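Local coordinates for protein aminomethyltransferase (PDB 3GIR) that belongs to the aminomethyltransferase family, pairing a folate-binding domain with a C-terminal barrel domain, at residues R134-E137 against C138-M141; A151-A154 against E155-R159; E203-Q206 against D207-I210. One frame throughout, in Å; residues are numbered along the deposited sequence.

Overall arrangement
Three local contacts, in series along the chain with none nested or crossing, lie within the folate-binding domain. Contact 1 (134-137 with 138-141) closes the turn of the hairpin of strands 126-136 and 139-144 in a five-stranded antiparallel sheet. Next comes contact 2, inside helix 149-159, which packs against that sheet; its centre is about 18 Å from that of contact 1. Contact 3 closes the loop 203-208 between strands 201-202 and 209-211, at one side of a separate mixed sheet. Contacts 1 and 3 touch and join the two sheets, through the salt bridge R139-E203 and packing of L135 and M141 on F209, whereas contact 2 touches neither.

Contact 1: residues R134-E137 against C138-M141; sequences RLAE and CRFM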
# COMPACT_ATOMS: atom_id res chain seq x y z
N ARG A 134 -11.73 12.29 2.18
CA ARG A 134 -12.48 13.53 2.06
C ARG A 134 -12.06 14.49 3.14
O ARG A 134 -12.00 14.09 4.32
CB ARG A 134 -13.96 13.25 2.14
CG ARG A 134 -14.80 14.46 1.83
CD ARG A 134 -16.23 14.10 1.71
NE ARG A 134 -16.95 15.15 0.97
CZ ARG A 134 -18.22 14.97 0.57
NH1 ARG A 134 -18.87 13.87 0.91
NH2 ARG A 134 -18.83 15.92 -0.13
N LEU A 135 -11.73 15.69 2.73
CA LEU A 135 -11.24 16.73 3.66
C LEU A 135 -12.26 17.84 3.92
O LEU A 135 -12.23 18.42 5.01
CB LEU A 135 -9.95 17.33 3.15
CG LEU A 135 -8.73 16.38 3.25
CD1 LEU A 135 -7.53 17.10 2.59
CD2 LEU A 135 -8.53 15.96 4.72
N ALA A 136 -13.18 18.01 2.98
CA ALA A 136 -14.21 19.06 3.07
C ALA A 136 -15.32 18.71 2.07
O ALA A 136 -15.25 17.71 1.35
CB ALA A 136 -13.63 20.44 2.78
N GLU A 137 -16.36 19.53 2.03
CA GLU A 137 -17.42 19.25 1.09
C GLU A 137 -16.84 19.18 -0.34
O GLU A 137 -17.25 18.32 -1.07
CB GLU A 137 -18.56 20.29 1.22
CG GLU A 137 -19.67 20.15 0.23
CD GLU A 137 -20.53 18.88 0.38
OE1 GLU A 137 -20.85 18.44 1.53
OE2 GLU A 137 -20.94 18.34 -0.68
N CYS A 138 -15.89 20.03 -0.73
CA CYS A 138 -15.41 20.00 -2.11
C CYS A 138 -13.94 19.78 -2.19
O CYS A 138 -13.32 20.20 -3.16
CB CYS A 138 -15.79 21.28 -2.86
SG CYS A 138 -17.63 21.46 -2.98
N ARG A 139 -13.38 19.08 -1.20
CA ARG A 139 -11.90 18.89 -1.19
C ARG A 139 -11.58 17.48 -0.76
O ARG A 139 -12.05 17.01 0.27
CB ARG A 139 -11.11 19.85 -0.28
CG ARG A 139 -11.29 21.35 -0.59
CD ARG A 139 -10.61 22.24 0.47
NE ARG A 139 -9.26 21.77 0.65
CZ ARG A 139 -8.76 21.34 1.82
NH1 ARG A 139 -9.43 21.44 2.96
NH2 ARG A 139 -7.55 20.87 1.82
N PHE A 140 -10.73 16.84 -1.55
CA PHE A 140 -10.31 15.44 -1.27
C PHE A 140 -8.81 15.30 -1.49
O PHE A 140 -8.20 16.12 -2.14
CB PHE A 140 -11.00 14.46 -2.25
CG PHE A 140 -12.51 14.37 -2.11
CD1 PHE A 140 -13.10 13.25 -1.58
CD2 PHE A 140 -13.32 15.40 -2.63
CE1 PHE A 140 -14.46 13.15 -1.50
CE2 PHE A 140 -14.69 15.33 -2.54
CZ PHE A 140 -15.26 14.21 -1.99
N MET A 141 -8.24 14.25 -0.94
CA MET A 141 -6.82 13.95 -1.11
C MET A 141 -6.75 12.49 -1.59
O MET A 141 -7.50 11.62 -1.16
CB MET A 141 -6.02 14.05 0.23
CG MET A 141 -4.56 13.98 0.11
SD MET A 141 -3.92 15.52 -0.66
CE MET A 141 -4.08 16.71 0.73
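The F140 ring carries R134 on one face: CG of R134 sits 4.0 Å from the ring centroid in a CH-pi contact, and the guanidinium follows, its plane 20° from that of the ring, with CZ of F140 over one of its faces. At the guanidinium's edge lies the backbone of E137. This is the end of a beta hairpin, where a type I turn from A136 to R139 joins two antiparallel strands and R134 and F140 form a non-hydrogen-bonded pair. The R134 chain runs extended from CG to NE, carrying its head past the ring to the turn. NE donates to A136 O at 3.1 Å, from above the carbonyl plane, while NH2 meets E137 O on a lone pair, nearly straight at 171°, and forms a salt bridge with E137 OE2. NH1 is held by the carbonyls of A107 and L109, so the whole guanidinium is fixed. On the other side of the sheet, R139 turns one guanidinium face to CB of L135 and sends NH2 to E203. L135 CD1 touches M141 CE. A classic beta bulge adjoins the turn: R139 O accepts two successive N-H groups, L135 N at 2.8 Å and A136 N at 3.1 Å.

Contact 2: residues A151-A154 against E155-R159; sequences ADFA and ELEKR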
# COMPACT_ATOMS: atom_id res chain seq x y z
N ALA A 151 1.90 8.92 -14.09
CA ALA A 151 0.78 8.33 -14.90
C ALA A 151 -0.57 8.49 -14.27
O ALA A 151 -1.53 8.79 -14.98
CB ALA A 151 1.00 6.82 -15.12
N ASP A 152 -0.68 8.32 -12.95
CA ASP A 152 -1.96 8.51 -12.25
C ASP A 152 -2.40 9.95 -12.43
O ASP A 152 -3.56 10.19 -12.74
CB ASP A 152 -1.89 8.27 -10.74
CG ASP A 152 -1.66 6.85 -10.35
OD1 ASP A 152 -1.70 5.93 -11.18
OD2 ASP A 152 -1.40 6.67 -9.09
N PHE A 153 -1.52 10.92 -12.19
CA PHE A 153 -1.87 12.32 -12.34
C PHE A 153 -2.34 12.62 -13.78
O PHE A 153 -3.40 13.23 -13.96
CB PHE A 153 -0.72 13.23 -11.98
CG PHE A 153 -1.08 14.71 -12.11
CD1 PHE A 153 -1.81 15.35 -11.11
CD2 PHE A 153 -0.72 15.40 -13.22
CE1 PHE A 153 -2.13 16.70 -11.26
CE2 PHE A 153 -1.06 16.74 -13.37
CZ PHE A 153 -1.74 17.35 -12.38
N ALA A 154 -1.63 12.10 -14.77
CA ALA A 154 -2.03 12.38 -16.17
C ALA A 154 -3.42 11.81 -16.48
O ALA A 154 -4.24 12.47 -17.12
CB ALA A 154 -0.98 11.87 -17.10
N GLU A 155 -3.68 10.61 -15.99
CA GLU A 155 -4.94 9.97 -16.23
C GLU A 155 -6.09 10.63 -15.47
O GLU A 155 -7.21 10.83 -16.02
CB GLU A 155 -4.87 8.47 -15.96
CG GLU A 155 -6.20 7.75 -16.22
CD GLU A 155 -6.64 7.76 -17.72
OE1 GLU A 155 -5.75 7.85 -18.61
OE2 GLU A 155 -7.89 7.73 -17.92
N LEU A 156 -5.84 11.04 -14.22
CA LEU A 156 -6.89 11.74 -13.47
C LEU A 156 -7.27 13.07 -14.14
O LEU A 156 -8.41 13.40 -14.22
CB LEU A 156 -6.39 11.97 -12.02
CG LEU A 156 -6.44 10.72 -11.13
CD1 LEU A 156 -5.59 10.92 -9.86
CD2 LEU A 156 -7.84 10.33 -10.68
N GLU A 157 -6.26 13.77 -14.62
CA GLU A 157 -6.42 15.05 -15.33
C GLU A 157 -7.29 14.85 -16.58
O GLU A 157 -8.20 15.63 -16.86
CB GLU A 157 -5.05 15.58 -15.75
CG GLU A 157 -4.86 16.97 -15.66
CD GLU A 157 -3.42 17.41 -15.98
OE1 GLU A 157 -3.09 18.47 -15.45
OE2 GLU A 157 -2.65 16.73 -16.74
N LYS A 158 -7.07 13.77 -17.33
CA LYS A 158 -7.92 13.50 -18.48
C LYS A 158 -9.34 13.15 -18.07
O LYS A 158 -10.29 13.55 -18.69
CB LYS A 158 -7.34 12.38 -19.36
CG LYS A 158 -5.98 12.68 -19.98
CD LYS A 158 -5.45 11.44 -20.68
CE LYS A 158 -4.06 11.71 -21.17
NZ LYS A 158 -3.27 10.49 -21.55
N ARG A 159 -9.52 12.34 -17.04
CA ARG A 159 -10.89 12.01 -16.57
C ARG A 159 -11.63 13.22 -15.98
O ARG A 159 -12.88 13.21 -15.87
CB ARG A 159 -10.83 10.84 -15.54
CG ARG A 159 -10.37 9.53 -16.17
CD ARG A 159 -10.30 8.32 -15.21
NE ARG A 159 -9.56 7.26 -15.87
CZ ARG A 159 -9.47 6.01 -15.46
NH1 ARG A 159 -10.13 5.58 -14.38
NH2 ARG A 159 -8.69 5.22 -16.17
O HOH W 1 -3.13 14.58 -18.66
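Four consecutive backbone bonds link residue i to i+4, from E155 N to A151 O, L156 N to D152 O, E157 N to F153 O and K158 N to A154 O, all between 2.8 and 3.1 Å. Among the side chains, F153 and E157 meet one turn apart. With CG anti to the backbone N (chi1 -179°), the F153 ring points outward and leans toward the later turn, bringing its CE2 3.4 Å from OE1 of E157. The carboxylate approaches the ring obliquely, the two planes 59° apart. Its other oxygen, OE2, takes a hydrogen from a water at 2.9 Å, and the same water donates to A154 O. That carbonyl already receives K158 N, so it is gripped twice, and the water fastens the glutamate to the backbone of the preceding turn. The aliphatic part of K158 also runs by this oxygen, CG lying 3.4 Å from A154 O.

Helix 149-159 is amphipathic. L156 faces inward onto L119, L142 and V167 of the five-stranded sheet and onto F97 and A101 of helix 94-101, while F153 rests on V167 and A169. CB, CG and CD1 of L156 pack close to D152 O, the oxygen that accepts its own N-H.

Near the last turn, E155 and R159 form a salt bridge spaced i to i+4. The glutamate chain bends at chi2 (66°), and NE of R159 reaches OE2 of E155 at 2.7 Å, in the guanidinium plane and on the anti lone pair of the carboxylate; a weak second bond comes from NH2. R159 also makes a cation-pi contact with Y293 and donates to the carbonyls of A101 in helix 94-101, through NH1, and L120 in strand 114-120, through NH2.

Contact 3: residues E203-Q206 against D207-I210; sequences EPQQ and DWFI
Q205 lays its CB over one face of the W208 indole, 4.2 Å from the centroid of the five-membered ring, in a CH-pi contact; CG of Q205 lies beside CD1 of W208. At the ring's edge, near its plane, is the carbonyl oxygen of Q206. P204 meets the same side chain through CG against CB of W208, and CG also reaches CD1 of I210 at 3.7 Å, crossing each at about a right angle. Q205 to W208 form a type II turn, with D207 at positive phi (68°) in its third position, leading into strand 209-211. Its backbone bond, W208 N to Q205 O (3.0 Å), enters from above the carbonyl plane. Q205 is bent at chi2 (64°), which folds OE1 back to accept Q206 N, at 2.9 Å, while NE2 of Q206 makes a weak bond to D207 OD1. On the other side of the loop, OE2 of E203, the partner of R139 in the neighbouring hairpin, receives hydrogens from two waters: one also donates to W208 O, the other accepts from D207 N. One carboxylate oxygen thus joins the turn's backbone to the adjoining sheet. These partners probably favour the charged form of E203.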
# COMPACT_ATOMS: atom_id res chain seq x y z
N GLU A 203 -6.59 17.73 8.79
CA GLU A 203 -5.52 18.68 8.53
C GLU A 203 -5.29 19.48 9.78
O GLU A 203 -6.07 20.41 10.05
CB GLU A 203 -5.88 19.60 7.37
CG GLU A 203 -6.14 18.88 6.07
CD GLU A 203 -6.75 19.81 5.01
OE1 GLU A 203 -7.90 20.26 5.18
OE2 GLU A 203 -6.01 20.13 4.06
N PRO A 204 -4.27 19.14 10.55
CA PRO A 204 -4.04 19.86 11.86
C PRO A 204 -3.46 21.26 11.72
O PRO A 204 -3.48 22.01 12.71
CB PRO A 204 -3.04 18.96 12.55
CG PRO A 204 -2.26 18.37 11.46
CD PRO A 204 -3.26 18.08 10.35
N GLN A 205 -2.90 21.57 10.55
CA GLN A 205 -2.36 22.86 10.21
C GLN A 205 -2.44 22.99 8.71
O GLN A 205 -2.48 22.02 8.00
CB GLN A 205 -0.91 22.97 10.71
CG GLN A 205 -0.04 24.10 10.19
CD GLN A 205 -0.54 25.47 10.61
OE1 GLN A 205 -1.76 25.74 10.58
NE2 GLN A 205 0.36 26.32 10.97
N GLN A 206 -2.50 24.20 8.22
CA GLN A 206 -2.38 24.45 6.82
C GLN A 206 -1.26 23.62 6.13
O GLN A 206 -0.13 23.62 6.57
CB GLN A 206 -2.13 25.95 6.61
CG GLN A 206 -2.09 26.37 5.20
CD GLN A 206 -3.49 26.43 4.56
OE1 GLN A 206 -4.49 26.74 5.22
NE2 GLN A 206 -3.57 26.04 3.28
N ASP A 207 -1.61 22.94 5.05
CA ASP A 207 -0.70 22.12 4.25
C ASP A 207 -0.19 20.84 4.97
O ASP A 207 0.66 20.16 4.43
CB ASP A 207 0.46 22.94 3.68
CG ASP A 207 0.00 23.97 2.60
OD1 ASP A 207 -1.13 23.91 2.13
OD2 ASP A 207 0.83 24.80 2.18
N TRP A 208 -0.74 20.51 6.13
CA TRP A 208 -0.38 19.27 6.81
C TRP A 208 -1.58 18.33 6.63
O TRP A 208 -2.72 18.77 6.56
CB TRP A 208 -0.16 19.46 8.32
CG TRP A 208 1.13 20.04 8.73
CD1 TRP A 208 1.63 21.20 8.35
CD2 TRP A 208 1.98 19.53 9.76
NE1 TRP A 208 2.83 21.43 8.99
CE2 TRP A 208 3.08 20.40 9.85
CE3 TRP A 208 2.00 18.35 10.50
CZ2 TRP A 208 4.12 20.19 10.74
CZ3 TRP A 208 3.05 18.13 11.39
CH2 TRP A 208 4.08 19.06 11.48
N PHE A 209 -1.33 17.02 6.56
CA PHE A 209 -2.41 16.02 6.44
C PHE A 209 -2.00 14.83 7.28
O PHE A 209 -0.92 14.30 7.06
CB PHE A 209 -2.57 15.68 4.94
CG PHE A 209 -3.50 14.56 4.61
CD1 PHE A 209 -4.79 14.53 5.06
CD2 PHE A 209 -3.07 13.52 3.78
CE1 PHE A 209 -5.67 13.47 4.72
CE2 PHE A 209 -3.94 12.50 3.40
CZ PHE A 209 -5.23 12.46 3.93
N ILE A 210 -2.81 14.42 8.28
CA ILE A 210 -2.49 13.28 9.10
C ILE A 210 -3.61 12.29 8.99
O ILE A 210 -4.79 12.66 9.12
CB ILE A 210 -2.28 13.66 10.58
CG1 ILE A 210 -1.06 14.61 10.66
CG2 ILE A 210 -2.15 12.42 11.49
CD1 ILE A 210 -0.72 15.08 12.12
O HOH W 2 -4.50 22.75 4.25
O HOH W 3 -3.54 20.09 4.33